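Long-range contact in ethylbenzene dehydrogenase alpha-subunit (Aromatoleum aromaticum, PDB 2IVF), which forms the alpha subunit, carrying molybdenum and an iron-sulfur cluster, of a dehydrogenase of the molybdopterin oxidoreductase family: residues G233-G238 / F479-S484. Sequence-based numbering, arbitrary orientation.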
# COMPACT_ATOMS: atom_id res chain seq x y z
N GLY A 233 -29.69 13.32 0.99
CA GLY A 233 -29.49 14.60 1.68
C GLY A 233 -28.31 14.49 2.62
O GLY A 233 -28.05 15.40 3.35
N LYS A 234 -27.56 13.37 2.59
CA LYS A 234 -26.35 13.26 3.42
C LYS A 234 -25.45 12.17 2.93
O LYS A 234 -25.88 11.30 2.17
CB LYS A 234 -26.70 13.04 4.90
CG LYS A 234 -27.21 11.63 5.24
CD LYS A 234 -28.64 11.44 4.86
CE LYS A 234 -29.23 10.14 5.45
NZ LYS A 234 -29.30 10.13 6.96
N MET A 235 -24.20 12.20 3.36
CA MET A 235 -23.24 11.23 2.90
C MET A 235 -22.44 10.60 4.01
O MET A 235 -21.72 9.67 3.77
CB MET A 235 -22.30 11.80 1.83
CG MET A 235 -21.34 12.83 2.30
SD MET A 235 -20.29 13.48 0.94
CE MET A 235 -21.35 14.79 0.35
N HIS A 236 -22.57 11.12 5.22
CA HIS A 236 -21.75 10.66 6.31
C HIS A 236 -22.36 9.43 6.95
O HIS A 236 -22.78 9.46 8.10
CB HIS A 236 -21.51 11.78 7.29
CG HIS A 236 -20.41 12.69 6.86
ND1 HIS A 236 -19.17 12.21 6.52
CD2 HIS A 236 -20.38 14.02 6.66
CE1 HIS A 236 -18.41 13.23 6.14
NE2 HIS A 236 -19.12 14.34 6.22
N MET A 237 -22.40 8.35 6.18
CA MET A 237 -23.00 7.08 6.60
C MET A 237 -21.91 6.08 6.39
O MET A 237 -21.12 6.23 5.48
CB MET A 237 -24.19 6.74 5.74
CG MET A 237 -25.26 7.84 5.72
SD MET A 237 -26.57 7.36 4.59
CE MET A 237 -25.80 7.73 3.02
N GLY A 238 -21.87 5.04 7.23
CA GLY A 238 -20.94 3.99 7.00
C GLY A 238 -21.27 2.66 7.64
O GLY A 238 -22.23 2.53 8.39
N PHE A 479 -20.43 2.46 1.78
CA PHE A 479 -19.15 3.06 1.99
C PHE A 479 -18.92 3.20 3.50
O PHE A 479 -19.76 2.78 4.29
CB PHE A 479 -18.97 4.40 1.24
CG PHE A 479 -20.19 5.29 1.21
CD1 PHE A 479 -20.66 5.93 2.35
CD2 PHE A 479 -20.84 5.54 0.01
CE1 PHE A 479 -21.75 6.78 2.28
CE2 PHE A 479 -21.92 6.39 -0.06
CZ PHE A 479 -22.39 6.99 1.07
N ALA A 480 -17.79 3.79 3.90
CA ALA A 480 -17.46 3.96 5.29
C ALA A 480 -17.11 5.42 5.55
O ALA A 480 -15.96 5.77 5.71
CB ALA A 480 -16.30 3.09 5.64
N TRP A 481 -18.14 6.26 5.64
CA TRP A 481 -17.93 7.70 5.69
C TRP A 481 -18.63 8.31 6.90
O TRP A 481 -18.92 9.48 6.91
CB TRP A 481 -18.48 8.25 4.39
CG TRP A 481 -17.88 9.50 3.91
CD1 TRP A 481 -18.54 10.59 3.42
CD2 TRP A 481 -16.49 9.81 3.83
NE1 TRP A 481 -17.65 11.56 3.05
CE2 TRP A 481 -16.38 11.10 3.30
CE3 TRP A 481 -15.33 9.12 4.16
CZ2 TRP A 481 -15.18 11.71 3.11
CZ3 TRP A 481 -14.12 9.73 3.94
CH2 TRP A 481 -14.05 11.01 3.43
N ALA A 482 -18.97 7.49 7.88
CA ALA A 482 -19.44 7.96 9.17
C ALA A 482 -18.23 7.97 10.11
O ALA A 482 -17.53 6.98 10.23
CB ALA A 482 -20.52 7.04 9.70
N TYR A 483 -17.98 9.09 10.77
CA TYR A 483 -16.90 9.13 11.74
C TYR A 483 -17.06 10.29 12.69
O TYR A 483 -17.76 11.24 12.37
CB TYR A 483 -15.55 9.23 11.04
CG TYR A 483 -15.44 10.30 9.95
CD1 TYR A 483 -15.08 11.62 10.25
CD2 TYR A 483 -15.64 9.95 8.61
CE1 TYR A 483 -14.96 12.59 9.21
CE2 TYR A 483 -15.53 10.89 7.58
CZ TYR A 483 -15.20 12.21 7.87
OH TYR A 483 -15.10 13.05 6.79
N SER A 484 -16.41 10.21 13.85
CA SER A 484 -16.39 11.32 14.77
C SER A 484 -15.11 12.05 14.53
O SER A 484 -14.04 11.47 14.68
CB SER A 484 -16.33 10.85 16.20
OG SER A 484 -16.33 11.98 17.06
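His236 lies over one face of the Trp481 indole in an offset stack, its centroid 4.6 Å from that of the five-membered ring and the planes 25° apart. Tyr483 CE2 sits over the same face, toward the rim. His236 turns its edge toward the face of Tyr483, which completes an aromatic cluster. At the indole edge, Met235 SD makes a Met-aromatic contact, 3.9 Å from Trp481 NE1. Met235 O also meets this edge, 3.3 Å from Trp481 CD1. The edge of Phe479 faces Met237 O, in the ring plane.

With CG anti to the carbonyl carbon (chi1 -82°), His236 ND1 donates to Trp481 O at 2.8 Å, in its ring plane and nearly in line with the carbonyl. His236 NE2 is held by Asn958, so bonds at both nitrogens fix the ring rotation. His236 centres an inverse gamma turn, closed by a weak Met237 N to Met235 O bond. The contact joins the loop after helix 226-232 to that before helix 486-493 in the molybdopterin oxidoreductase fold. The Trp481 side chain lies about 6 Å from the molybdenum atom. Trp481 N donates to Met237 O at 3.0 Å. Gly238 CA makes a 3.2 Å CA-H...O contact with Phe479 O.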